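Local structure of predicted ATPase of the ABC class (Vibrio vulnificus, 5D6A) at residues Asp54-Ile59 / Arg74-Trp79; Asp60-Asp65 / Val144-Glu149; Gly97-Ile102 / Val125-Ser130; Gln189-Gln194 / Ile282-Pro287. The protein binds the ATP analogue AMP-PNP and, as a predicted ATPase of the ABC class, probably hydrolyses ATP. All coordinates share one frame; numbering follows the deposited sequence.

In the fold
From the N terminus, contact 1 closes first, joining the two strands of the 56-61/71-78 hairpin. Contact 2 starts further along the same first strand and crosses contact 1 in chain order, tying the exit of strand 56-61 to the end of strand 137-144; the two touch through the Arg74-Asp60 salt bridge. Nested inside the long loop closed by contact 2 is contact 3, which sets helix 92-109 against the loop after strand 124-125. Contact 4 follows in series, within the P-loop domain, and joins helix 181-199 to strand 284-285. Contacts 3 and 4, centres about 12 Å apart, meet where strand 124-125 pairs with 284-285, coupling the N-terminal region to the P-loop domain.

Contact 1: residues Asp54-Ile59 / Arg74-Trp79; sequences DFDLFI and RAFRAW
The Phe58 ring carries the guanidinium of Arg74 over one face, the planes 22° apart and the centres 4.4 Å from each other. This is an off-centre cation-pi stack in which Arg74 NH2 comes closest, 3.5 Å from Phe58 CG. At the ring edge, near its plane, lie Arg74 O and the CB of Phe76, the latter 4.1 Å from Phe58 CE1. A bend at chi3 (-60°) folds the Arg74 chain back over the ring, while its NE and NH1 are held by salt bridges to Asp60 and Glu139. Phe58, Arg74 and Phe76 share one face of an antiparallel beta hairpin, strands 56-61 and 71-78, within a larger sheet. Asp56-Phe76 and Phe58-Arg74 are its hydrogen-bonded pairs, the shortest bond running from Phe58 N to Arg74 O at 2.7 Å. Between them sits the non-hydrogen-bonded pair Leu57-Ala75, side chains on the other face; between the strands Ala75 CA makes a CH...O contact of 3.3 Å with Asp56 O. Beyond the paired strands, Arg77 NE donates to Asp54 O at 3.2 Å, from above the carbonyl plane. The Asp54 carboxylate itself is bridged to Arg171, and helix 155-172 packs on Phe55 and Ala75.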
loop_
_atom_site.group_PDB
_atom_site.type_symbol
_atom_site.label_atom_id
_atom_site.label_comp_id
_atom_site.label_asym_id
_atom_site.label_seq_id
_atom_site.Cartn_x
_atom_site.Cartn_y
_atom_site.Cartn_z
ATOM N N ASP A 54 35.013 29.134 -7.863
ATOM C CA ASP A 54 35.386 27.832 -7.294
ATOM C C ASP A 54 34.655 26.631 -7.888
ATOM O O ASP A 54 34.950 25.494 -7.523
ATOM C CB ASP A 54 35.126 27.833 -5.782
ATOM C CG ASP A 54 35.935 28.876 -5.048
ATOM O OD1 ASP A 54 36.601 29.700 -5.709
ATOM O OD2 ASP A 54 35.893 28.876 -3.798
ATOM N N PHE A 55 33.705 26.867 -8.790
ATOM C CA PHE A 55 32.938 25.763 -9.358
ATOM C C PHE A 55 32.165 26.150 -10.609
ATOM O O PHE A 55 32.073 27.324 -10.961
ATOM C CB PHE A 55 31.942 25.254 -8.312
ATOM C CG PHE A 55 30.953 26.291 -7.861
ATOM C CD1 PHE A 55 31.276 27.180 -6.844
ATOM C CD2 PHE A 55 29.696 26.375 -8.447
ATOM C CE1 PHE A 55 30.369 28.138 -6.425
ATOM C CE2 PHE A 55 28.785 27.330 -8.031
ATOM C CZ PHE A 55 29.121 28.213 -7.019
ATOM N N ASP A 56 31.620 25.136 -11.273
ATOM C CA ASP A 56 30.793 25.320 -12.453
ATOM C C ASP A 56 29.361 25.043 -12.024
ATOM O O ASP A 56 29.086 24.012 -11.414
ATOM C CB ASP A 56 31.199 24.355 -13.569
ATOM C CG ASP A 56 32.602 24.611 -14.092
ATOM O OD1 ASP A 56 33.194 25.657 -13.758
ATOM O OD2 ASP A 56 33.113 23.765 -14.853
ATOM N N LEU A 57 28.457 25.971 -12.322
ATOM C CA LEU A 57 27.052 25.820 -11.963
ATOM C C LEU A 57 26.247 25.457 -13.197
ATOM O O LEU A 57 26.366 26.105 -14.237
ATOM C CB LEU A 57 26.510 27.114 -11.358
ATOM C CG LEU A 57 25.069 27.074 -10.835
ATOM C CD1 LEU A 57 24.905 26.021 -9.748
ATOM C CD2 LEU A 57 24.656 28.442 -10.315
ATOM N N PHE A 58 25.426 24.419 -13.075
ATOM C CA PHE A 58 24.585 23.957 -14.172
ATOM C C PHE A 58 23.116 24.036 -13.773
ATOM O O PHE A 58 22.726 23.522 -12.728
ATOM C CB PHE A 58 24.941 22.516 -14.542
ATOM C CG PHE A 58 26.373 22.331 -14.957
ATOM C CD1 PHE A 58 27.355 22.065 -14.011
ATOM C CD2 PHE A 58 26.742 22.424 -16.293
ATOM C CE1 PHE A 58 28.678 21.896 -14.389
ATOM C CE2 PHE A 58 28.063 22.257 -16.678
ATOM C CZ PHE A 58 29.031 21.994 -15.725
ATOM N N ILE A 59 22.316 24.695 -14.605
ATOM C CA ILE A 59 20.877 24.826 -14.385
ATOM C C ILE A 59 20.234 24.056 -15.534
ATOM O O ILE A 59 20.109 24.571 -16.642
ATOM C CB ILE A 59 20.453 26.304 -14.362
ATOM C CG1 ILE A 59 21.306 27.057 -13.330
ATOM C CG2 ILE A 59 18.966 26.428 -14.054
ATOM C CD1 ILE A 59 20.996 28.530 -13.189
ATOM N N ARG A 74 22.942 21.553 -10.798
ATOM C CA ARG A 74 24.116 20.703 -10.614
ATOM C C ARG A 74 25.327 21.594 -10.425
ATOM O O ARG A 74 25.389 22.684 -10.986
ATOM C CB ARG A 74 24.348 19.765 -11.801
ATOM C CG ARG A 74 23.224 18.771 -12.042
ATOM C CD ARG A 74 23.561 17.762 -13.131
ATOM N NE ARG A 74 23.840 18.392 -14.424
ATOM C CZ ARG A 74 25.054 18.638 -14.920
ATOM N NH1 ARG A 74 26.155 18.293 -14.258
ATOM N NH2 ARG A 74 25.166 19.222 -16.106
ATOM N N ALA A 75 26.284 21.133 -9.629
ATOM C CA ALA A 75 27.496 21.900 -9.372
ATOM C C ALA A 75 28.704 20.982 -9.409
ATOM O O ALA A 75 28.662 19.875 -8.880
ATOM C CB ALA A 75 27.405 22.601 -8.029
ATOM N N PHE A 76 29.782 21.453 -10.026
ATOM C CA PHE A 76 31.001 20.663 -10.139
ATOM C C PHE A 76 32.194 21.346 -9.483
ATOM O O PHE A 76 32.369 22.553 -9.610
ATOM C CB PHE A 76 31.307 20.383 -11.611
ATOM C CG PHE A 76 32.634 19.725 -11.834
ATOM C CD1 PHE A 76 32.786 18.359 -11.646
ATOM C CD2 PHE A 76 33.736 20.473 -12.228
ATOM C CE1 PHE A 76 34.011 17.750 -11.845
ATOM C CE2 PHE A 76 34.964 19.873 -12.429
ATOM C CZ PHE A 76 35.101 18.508 -12.239
ATOM N N ARG A 77 33.011 20.555 -8.787
ATOM C CA ARG A 77 34.215 21.056 -8.133
ATOM C C ARG A 77 35.396 20.120 -8.323
ATOM O O ARG A 77 35.346 18.970 -7.895
ATOM C CB ARG A 77 34.002 21.235 -6.637
ATOM C CG ARG A 77 32.958 22.260 -6.252
ATOM C CD ARG A 77 33.323 22.835 -4.899
ATOM N NE ARG A 77 34.551 23.631 -4.993
ATOM C CZ ARG A 77 35.216 24.141 -3.959
ATOM N NH1 ARG A 77 36.317 24.853 -4.169
ATOM N NH2 ARG A 77 34.797 23.940 -2.715
ATOM N N ALA A 78 36.466 20.627 -8.936
ATOM C CA ALA A 78 37.677 19.841 -9.170
ATOM C C ALA A 78 38.364 19.507 -7.849
ATOM O O ALA A 78 38.372 20.323 -6.932
ATOM C CB ALA A 78 38.626 20.600 -10.083
ATOM N N TRP A 79 38.949 18.312 -7.767
ATOM C CA TRP A 79 39.619 17.846 -6.541
ATOM C C TRP A 79 40.693 18.785 -5.976
ATOM O O TRP A 79 40.982 18.745 -4.780
ATOM C CB TRP A 79 40.261 16.470 -6.761
ATOM C CG TRP A 79 39.298 15.368 -7.035
ATOM C CD1 TRP A 79 39.032 14.791 -8.239
ATOM C CD2 TRP A 79 38.464 14.706 -6.079
ATOM N NE1 TRP A 79 38.084 13.807 -8.094
ATOM C CE2 TRP A 79 37.719 13.736 -6.775
ATOM C CE3 TRP A 79 38.275 14.841 -4.698
ATOM C CZ2 TRP A 79 36.799 12.902 -6.141
ATOM C CZ3 TRP A 79 37.358 14.012 -4.068
ATOM C CH2 TRP A 79 36.635 13.055 -4.789
#

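Contact 2: residues Asp60-Asp65 / Val144-Glu149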
loop_
_atom_site.group_PDB
_atom_site.type_symbol
_atom_site.label_atom_id
_atom_site.label_comp_id
_atom_site.label_asym_id
_atom_site.label_seq_id
_atom_site.Cartn_x
_atom_site.Cartn_y
_atom_site.Cartn_z
ATOM N N ASP A 60 19.837 22.817 -15.252
ATOM C CA ASP A 60 19.317 21.898 -16.271
ATOM C C ASP A 60 17.841 21.995 -16.632
ATOM O O ASP A 60 17.499 22.045 -17.813
ATOM C CB ASP A 60 19.613 20.462 -15.838
ATOM C CG ASP A 60 21.093 20.204 -15.655
ATOM O OD1 ASP A 60 21.908 20.839 -16.356
ATOM O OD2 ASP A 60 21.442 19.349 -14.817
ATOM N N HIS A 61 16.965 21.967 -15.638
ATOM C CA HIS A 61 15.533 22.042 -15.909
ATOM C C HIS A 61 14.862 23.112 -15.077
ATOM O O HIS A 61 14.942 23.101 -13.853
ATOM C CB HIS A 61 14.852 20.696 -15.659
ATOM C CG HIS A 61 13.374 20.724 -15.893
ATOM N ND1 HIS A 61 12.816 20.611 -17.148
ATOM C CD2 HIS A 61 12.336 20.866 -15.033
ATOM C CE1 HIS A 61 11.500 20.681 -17.053
ATOM N NE2 HIS A 61 11.183 20.834 -15.780
ATOM N N ILE A 62 14.194 24.034 -15.760
ATOM C CA ILE A 62 13.487 25.120 -15.110
ATOM C C ILE A 62 12.016 24.746 -14.964
ATOM O O ILE A 62 11.335 24.483 -15.956
ATOM C CB ILE A 62 13.591 26.422 -15.934
ATOM C CG1 ILE A 62 15.058 26.835 -16.118
ATOM C CG2 ILE A 62 12.798 27.544 -15.278
ATOM C CD1 ILE A 62 15.795 27.134 -14.828
ATOM N N GLN A 63 11.536 24.713 -13.725
ATOM C CA GLN A 63 10.136 24.406 -13.455
ATOM C C GLN A 63 9.255 25.455 -14.124
ATOM O O GLN A 63 9.644 26.617 -14.229
ATOM C CB GLN A 63 9.873 24.388 -11.947
ATOM C CG GLN A 63 10.173 25.706 -11.241
ATOM C CD GLN A 63 10.056 25.616 -9.730
ATOM O OE1 GLN A 63 10.878 26.169 -9.001
ATOM N NE2 GLN A 63 9.043 24.901 -9.251
ATOM N N SER A 64 8.077 25.040 -14.578
ATOM C CA SER A 64 7.142 25.946 -15.241
ATOM C C SER A 64 6.137 26.552 -14.264
ATOM O O SER A 64 5.295 27.359 -14.656
ATOM C CB SER A 64 6.382 25.197 -16.338
ATOM O OG SER A 64 5.613 24.138 -15.790
ATOM N N ASP A 65 6.237 26.173 -12.993
ATOM C CA ASP A 65 5.299 26.640 -11.984
ATOM C C ASP A 65 5.926 26.556 -10.591
ATOM O O ASP A 65 6.511 25.529 -10.245
ATOM C CB ASP A 65 4.044 25.756 -12.047
ATOM C CG ASP A 65 2.996 26.124 -11.006
ATOM O OD1 ASP A 65 2.826 27.326 -10.712
ATOM O OD2 ASP A 65 2.319 25.199 -10.503
ATOM N N VAL A 144 16.248 23.491 -6.726
ATOM C CA VAL A 144 16.121 24.863 -6.237
ATOM C C VAL A 144 14.742 25.395 -6.618
ATOM O O VAL A 144 14.467 25.637 -7.792
ATOM C CB VAL A 144 17.204 25.795 -6.820
ATOM C CG1 VAL A 144 16.975 27.237 -6.376
ATOM C CG2 VAL A 144 18.593 25.322 -6.417
ATOM N N ASN A 145 13.876 25.564 -5.625
ATOM C CA ASN A 145 12.534 26.069 -5.864
ATOM C C ASN A 145 12.592 27.579 -6.108
ATOM O O ASN A 145 12.701 28.367 -5.169
ATOM C CB ASN A 145 11.626 25.738 -4.675
ATOM C CG ASN A 145 10.169 26.054 -4.943
ATOM O OD1 ASN A 145 9.809 26.541 -6.013
ATOM N ND2 ASN A 145 9.319 25.767 -3.969
ATOM N N LEU A 146 12.524 27.967 -7.380
ATOM C CA LEU A 146 12.599 29.378 -7.769
ATOM C C LEU A 146 11.386 30.168 -7.260
ATOM O O LEU A 146 10.243 29.775 -7.503
ATOM C CB LEU A 146 12.725 29.494 -9.292
ATOM C CG LEU A 146 13.950 28.798 -9.903
ATOM C CD1 LEU A 146 13.911 28.863 -11.420
ATOM C CD2 LEU A 146 15.245 29.400 -9.378
ATOM N N PRO A 147 11.636 31.295 -6.560
ATOM C CA PRO A 147 10.583 32.112 -5.956
ATOM C C PRO A 147 9.883 33.089 -6.896
ATOM O O PRO A 147 10.368 33.375 -7.991
ATOM C CB PRO A 147 11.342 32.895 -4.888
ATOM C CG PRO A 147 12.682 33.111 -5.499
ATOM C CD PRO A 147 12.969 31.886 -6.330
ATOM N N ALA A 148 8.748 33.603 -6.429
ATOM C CA ALA A 148 7.941 34.551 -7.181
ATOM C C ALA A 148 6.791 35.039 -6.304
ATOM O O ALA A 148 6.439 34.386 -5.321
ATOM C CB ALA A 148 7.401 33.897 -8.445
ATOM N N GLU A 149 6.214 36.184 -6.665
ATOM C CA GLU A 149 5.083 36.747 -5.917
ATOM C C GLU A 149 3.776 36.266 -6.550
ATOM O O GLU A 149 2.993 37.054 -7.083
ATOM C CB GLU A 149 5.157 38.285 -5.866
ATOM C CG GLU A 149 5.244 38.980 -7.222
ATOM C CD GLU A 149 5.244 40.497 -7.126
ATOM O OE1 GLU A 149 5.281 41.030 -5.997
ATOM O OE2 GLU A 149 5.207 41.161 -8.186
#
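Gln63 and Leu146 face each other across two irregular backbones, with their CA atoms 7.9 Å apart, too far for direct strand pairing, and the side chain of Gln63 bridges the gap. Its OE1 accepts the backbone N-H of Leu146 at 2.9 Å, the donor arriving nearly along the C=O axis (169°) although the N-H...O angle is only 138°. To reach across, the Gln63 chain leaves CB with CG between the backbone N and the carbonyl carbon (chi1 60°) and then runs extended. The other end of the amide turns back on its own segment, where NE2 makes a weak bond to Asp65 O, so that one planar group touches both backbones. The Asn145 side chain crosses that of Gln63 at about a right angle. Beside this polar link, Ile62 CG2 meets Leu146 CD1 at 4.2 Å, and Tyr43 packs on both residues. Backbone N of Gln63 is taken up by Ser71 OG, and helix 155-172 lies against Leu146 through Ile162. Here a glutamine amide links the chain leaving strand 56-61 to the chain leaving 137-144, the two strands that flank 71-78 in the antiparallel sheet of the N-terminal region.

Contact 3: residues Gly97-Ile102 / Val125-Ser130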
loop_
_atom_site.group_PDB
_atom_site.type_symbol
_atom_site.label_atom_id
_atom_site.label_comp_id
_atom_site.label_asym_id
_atom_site.label_seq_id
_atom_site.Cartn_x
_atom_site.Cartn_y
_atom_site.Cartn_z
ATOM N N GLY A 97 30.521 6.255 1.452
ATOM C CA GLY A 97 30.138 6.981 2.660
ATOM C C GLY A 97 30.476 8.458 2.549
ATOM O O GLY A 97 29.697 9.316 2.964
ATOM N N ALA A 98 31.650 8.752 1.992
ATOM C CA ALA A 98 32.089 10.129 1.807
ATOM C C ALA A 98 31.049 10.902 0.998
ATOM O O ALA A 98 30.667 12.010 1.363
ATOM C CB ALA A 98 33.439 10.162 1.109
ATOM N N ARG A 99 30.589 10.302 -0.096
ATOM C CA ARG A 99 29.570 10.914 -0.953
ATOM C C ARG A 99 28.264 11.118 -0.182
ATOM O O ARG A 99 27.574 12.124 -0.362
ATOM C CB ARG A 99 29.314 10.034 -2.173
ATOM C CG ARG A 99 30.480 9.939 -3.144
ATOM C CD ARG A 99 30.336 8.712 -4.028
ATOM N NE ARG A 99 29.044 8.682 -4.709
ATOM C CZ ARG A 99 28.535 7.617 -5.323
ATOM N NH1 ARG A 99 29.193 6.461 -5.335
ATOM N NH2 ARG A 99 27.349 7.703 -5.911
ATOM N N ASP A 100 27.930 10.147 0.666
ATOM C CA ASP A 100 26.725 10.214 1.482
ATOM C C ASP A 100 26.863 11.320 2.522
ATOM O O ASP A 100 25.952 12.121 2.714
ATOM C CB ASP A 100 26.490 8.883 2.197
ATOM C CG ASP A 100 25.234 8.890 3.050
ATOM O OD1 ASP A 100 24.134 9.091 2.496
ATOM O OD2 ASP A 100 25.346 8.662 4.274
ATOM N N PHE A 101 28.013 11.352 3.188
ATOM C CA PHE A 101 28.281 12.343 4.223
ATOM C C PHE A 101 28.231 13.761 3.650
ATOM O O PHE A 101 27.709 14.674 4.288
ATOM C CB PHE A 101 29.641 12.073 4.876
ATOM C CG PHE A 101 29.933 12.952 6.064
ATOM C CD1 PHE A 101 29.543 12.567 7.339
ATOM C CD2 PHE A 101 30.595 14.159 5.907
ATOM C CE1 PHE A 101 29.810 13.370 8.433
ATOM C CE2 PHE A 101 30.862 14.966 6.996
ATOM C CZ PHE A 101 30.470 14.572 8.261
ATOM N N ILE A 102 28.772 13.935 2.446
ATOM C CA ILE A 102 28.774 15.238 1.771
ATOM C C ILE A 102 27.348 15.712 1.460
ATOM O O ILE A 102 27.042 16.897 1.587
ATOM C CB ILE A 102 29.632 15.198 0.488
ATOM C CG1 ILE A 102 31.115 15.133 0.864
ATOM C CG2 ILE A 102 29.392 16.433 -0.370
ATOM C CD1 ILE A 102 32.042 14.886 -0.308
ATOM N N VAL A 125 22.687 4.226 3.383
ATOM C CA VAL A 125 23.746 4.832 2.598
ATOM C C VAL A 125 23.691 4.151 1.237
ATOM O O VAL A 125 24.094 2.996 1.094
ATOM C CB VAL A 125 25.123 4.606 3.240
ATOM C CG1 VAL A 125 26.223 5.216 2.377
ATOM C CG2 VAL A 125 25.145 5.184 4.649
ATOM N N LEU A 126 23.181 4.865 0.240
ATOM C CA LEU A 126 23.025 4.306 -1.094
ATOM C C LEU A 126 23.973 4.929 -2.101
ATOM O O LEU A 126 24.513 6.011 -1.880
ATOM C CB LEU A 126 21.584 4.515 -1.569
ATOM C CG LEU A 126 20.476 3.935 -0.685
ATOM C CD1 LEU A 126 19.111 4.338 -1.217
ATOM C CD2 LEU A 126 20.584 2.421 -0.581
ATOM N N ASP A 127 24.176 4.224 -3.208
ATOM C CA ASP A 127 25.003 4.709 -4.301
ATOM C C ASP A 127 24.083 5.654 -5.063
ATOM O O ASP A 127 23.364 5.242 -5.966
ATOM C CB ASP A 127 25.482 3.534 -5.162
ATOM C CG ASP A 127 26.448 3.948 -6.254
ATOM O OD1 ASP A 127 26.567 5.156 -6.539
ATOM O OD2 ASP A 127 27.085 3.050 -6.839
ATOM N N SER A 128 24.109 6.925 -4.667
ATOM C CA SER A 128 23.220 7.950 -5.213
ATOM C C SER A 128 23.863 8.952 -6.158
ATOM O O SER A 128 25.080 9.115 -6.176
ATOM C CB SER A 128 22.611 8.721 -4.045
ATOM O OG SER A 128 21.801 9.787 -4.497
ATOM N N THR A 129 23.014 9.636 -6.927
ATOM C CA THR A 129 23.457 10.664 -7.873
ATOM C C THR A 129 23.445 12.060 -7.254
ATOM O O THR A 129 23.836 13.029 -7.904
ATOM C CB THR A 129 22.589 10.689 -9.151
ATOM O OG1 THR A 129 21.218 10.937 -8.810
ATOM C CG2 THR A 129 22.697 9.370 -9.896
ATOM N N SER A 130 22.989 12.169 -6.008
ATOM C CA SER A 130 22.970 13.465 -5.333
ATOM C C SER A 130 24.402 13.976 -5.162
ATOM O O SER A 130 24.643 15.181 -5.180
ATOM C CB SER A 130 22.246 13.370 -3.988
ATOM O OG SER A 130 22.824 12.373 -3.169
HETATM O O HOH W 1 23.338 7.917 0.006
#
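Arg99 and Asp127 cross obliquely, guanidinium and carboxylate planes turned 77° against each other, and a single oxygen, Asp127 OD1, receives N-H groups from both NH1 and NH2. It lies at the edge of the guanidinium, close to its plane, 2.7 Å from Arg99 NH2, which approaches it almost end-on to the C-O bond. The bond from Arg99 NH1 to the same oxygen is weak. The plane of the guanidinium also contains Ser128 O, 2.7 Å from Arg99 NH2, so this one nitrogen grips a carboxylate and a main-chain carbonyl together. The bend at chi3 (54°) brings the flat group to the loop, and NE is spent on Val131 O, which helps to fix its rotation.

Asp100, next along the helix, lies slantwise on Val125. Its CB and carboxylate lie against both methyls of Val125: Asp100 CB is 3.7 Å from Val125 CG1, and OD2 is 3.5 Å from CG2. Both carboxylate oxygens have polar partners: OD2 binds His187 and Arg104, while OD1 accepts from a water, 2.9 Å away, which in turn accepts from Leu126 N. Beyond Asp127, itself the centre of an inverse gamma turn, Ser128 OG accepts from Ser130 N in an ST turn that shapes the loop.

The helix here is 92-109, and the loop connects strand 124-125 with strand 131-133. Phe133 packs on Ala98 and Arg99, whereas helix 181-199 lies against Ala98, Phe101 and Val125. Strand 124-125, just before the loop, pairs with 284-285 of the P-loop domain.

Contact 4: residues Gln189-Gln194 / Ile282-Pro287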
loop_
_atom_site.group_PDB
_atom_site.type_symbol
_atom_site.label_atom_id
_atom_site.label_comp_id
_atom_site.label_asym_id
_atom_site.label_seq_id
_atom_site.Cartn_x
_atom_site.Cartn_y
_atom_site.Cartn_z
ATOM N N GLN A 189 34.201 5.077 7.638
ATOM C CA GLN A 189 34.748 3.849 8.217
ATOM C C GLN A 189 33.681 2.803 8.503
ATOM O O GLN A 189 33.904 1.617 8.279
ATOM C CB GLN A 189 35.527 4.163 9.490
ATOM C CG GLN A 189 36.815 4.920 9.237
ATOM C CD GLN A 189 37.412 5.494 10.501
ATOM O OE1 GLN A 189 36.953 5.205 11.609
ATOM N NE2 GLN A 189 38.438 6.318 10.344
ATOM N N VAL A 190 32.528 3.239 8.996
ATOM C CA VAL A 190 31.439 2.311 9.286
ATOM C C VAL A 190 30.927 1.688 7.993
ATOM O O VAL A 190 30.607 0.501 7.959
ATOM C CB VAL A 190 30.287 2.993 10.052
ATOM C CG1 VAL A 190 29.096 2.055 10.190
ATOM C CG2 VAL A 190 30.762 3.443 11.427
ATOM N N VAL A 191 30.858 2.485 6.931
ATOM C CA VAL A 191 30.400 1.982 5.634
ATOM C C VAL A 191 31.434 1.025 5.055
ATOM O O VAL A 191 31.080 -0.015 4.501
ATOM C CB VAL A 191 30.124 3.123 4.635
ATOM C CG1 VAL A 191 29.717 2.558 3.278
ATOM C CG2 VAL A 191 29.037 4.044 5.171
ATOM N N GLU A 192 32.709 1.382 5.189
ATOM C CA GLU A 192 33.795 0.538 4.696
ATOM C C GLU A 192 33.773 -0.800 5.434
ATOM O O GLU A 192 33.984 -1.854 4.832
ATOM C CB GLU A 192 35.149 1.229 4.883
ATOM C CG GLU A 192 36.325 0.477 4.276
ATOM C CD GLU A 192 37.640 1.222 4.420
ATOM O OE1 GLU A 192 37.800 1.977 5.402
ATOM O OE2 GLU A 192 38.526 1.041 3.558
ATOM N N ASP A 193 33.517 -0.744 6.741
ATOM C CA ASP A 193 33.434 -1.949 7.557
ATOM C C ASP A 193 32.266 -2.815 7.097
ATOM O O ASP A 193 32.393 -4.034 7.008
ATOM C CB ASP A 193 33.277 -1.601 9.043
ATOM C CG ASP A 193 34.543 -1.008 9.652
ATOM O OD1 ASP A 193 35.566 -0.879 8.940
ATOM O OD2 ASP A 193 34.515 -0.683 10.859
ATOM N N GLN A 194 31.132 -2.181 6.807
ATOM C CA GLN A 194 29.952 -2.905 6.329
ATOM C C GLN A 194 30.221 -3.659 5.030
ATOM O O GLN A 194 29.808 -4.810 4.883
ATOM C CB GLN A 194 28.765 -1.959 6.165
ATOM C CG GLN A 194 28.084 -1.643 7.481
ATOM C CD GLN A 194 27.021 -0.571 7.362
ATOM O OE1 GLN A 194 25.830 -0.844 7.501
ATOM N NE2 GLN A 194 27.446 0.652 7.084
ATOM N N ILE A 282 20.563 -5.661 3.439
ATOM C CA ILE A 282 21.081 -5.758 2.068
ATOM C C ILE A 282 21.680 -4.400 1.711
ATOM O O ILE A 282 22.462 -4.285 0.769
ATOM C CB ILE A 282 20.000 -6.125 1.026
ATOM C CG1 ILE A 282 18.855 -5.098 1.042
ATOM C CG2 ILE A 282 19.479 -7.536 1.270
ATOM C CD1 ILE A 282 17.773 -5.372 0.023
ATOM N N TYR A 283 21.272 -3.374 2.460
ATOM C CA TYR A 283 21.798 -2.027 2.297
ATOM C C TYR A 283 22.670 -1.700 3.496
ATOM O O TYR A 283 22.563 -2.338 4.543
ATOM C CB TYR A 283 20.681 -0.980 2.259
ATOM C CG TYR A 283 19.624 -1.178 1.206
ATOM C CD1 TYR A 283 19.898 -0.945 -0.137
ATOM C CD2 TYR A 283 18.332 -1.535 1.558
ATOM C CE1 TYR A 283 18.921 -1.103 -1.103
ATOM C CE2 TYR A 283 17.348 -1.693 0.602
ATOM C CZ TYR A 283 17.646 -1.475 -0.726
ATOM O OH TYR A 283 16.669 -1.629 -1.681
ATOM N N ASN A 284 23.519 -0.692 3.342
ATOM C CA ASN A 284 24.373 -0.226 4.421
ATOM C C ASN A 284 23.608 0.840 5.195
ATOM O O ASN A 284 22.854 1.613 4.603
ATOM C CB ASN A 284 25.663 0.375 3.862
ATOM C CG ASN A 284 26.475 -0.619 3.052
ATOM O OD1 ASN A 284 26.478 -1.818 3.330
ATOM N ND2 ASN A 284 27.178 -0.118 2.047
ATOM N N HIS A 285 23.789 0.876 6.512
ATOM C CA HIS A 285 23.114 1.873 7.345
ATOM C C HIS A 285 24.096 2.834 8.007
ATOM O O HIS A 285 25.280 2.526 8.166
ATOM C CB HIS A 285 22.224 1.201 8.391
ATOM C CG HIS A 285 21.004 0.555 7.810
ATOM N ND1 HIS A 285 20.981 -0.760 7.395
ATOM C CD2 HIS A 285 19.769 1.051 7.559
ATOM C CE1 HIS A 285 19.781 -1.046 6.922
ATOM N NE2 HIS A 285 19.028 0.035 7.009
ATOM N N ILE A 286 23.580 4.001 8.387
ATOM C CA ILE A 286 24.389 5.045 9.014
ATOM C C ILE A 286 24.750 4.688 10.452
ATOM O O ILE A 286 24.115 3.822 11.052
ATOM C CB ILE A 286 23.664 6.409 9.013
ATOM C CG1 ILE A 286 22.420 6.376 9.918
ATOM C CG2 ILE A 286 23.307 6.819 7.588
ATOM C CD1 ILE A 286 21.659 7.682 9.968
ATOM N N PRO A 287 25.781 5.353 11.009
ATOM C CA PRO A 287 26.162 5.090 12.394
ATOM C C PRO A 287 25.045 5.447 13.371
ATOM O O PRO A 287 24.269 6.370 13.117
ATOM C CB PRO A 287 27.371 6.010 12.609
ATOM C CG PRO A 287 27.906 6.276 11.247
ATOM C CD PRO A 287 26.715 6.283 10.347
#
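Val190 opens the contact by setting its CG2 methyl 4.0 Å from the CG of Pro287. One residue on, Val191 meets Asn284 at about a right angle, Val191 CG1 lying 3.9 Å from Asn284 ND2; it also packs on Val125 of the adjoining strand and on Gly97. The following turn of the helix brings Gln194 to the front, and its side chain slides past that of Asn284 in the opposite direction, the two amide planes 47° apart. Gln194 CB lies 3.6 Å from Asn284 OD1, an oxygen that is bound by Arg198. With CG anti to the carbonyl carbon (chi1 -79°) and the chain extended beyond it, the Gln194 amide reaches the main chain of His285 and binds it twice. Gln194 OE1 accepts from His285 N at 2.8 Å with an almost straight N-H...O angle (167°), and Gln194 NE2 gives a hydrogen to His285 O at 3.1 Å, on a lone pair of that carbonyl. Gln194 NE2 also leans back to Val190 O, 3.3 Å away and well above the plane of that carbonyl, on the face opposite the helical N-H of Gln194. Strand 284-285 bonds on its other side to strand 124-125. The Gln194 amide therefore serves both the donor and the acceptor of one buried peptide residue, much as a neighbouring strand would, and so pins helix 181-199 to the short strand by polar bonds, with the Val190-Pro287 contact beside them.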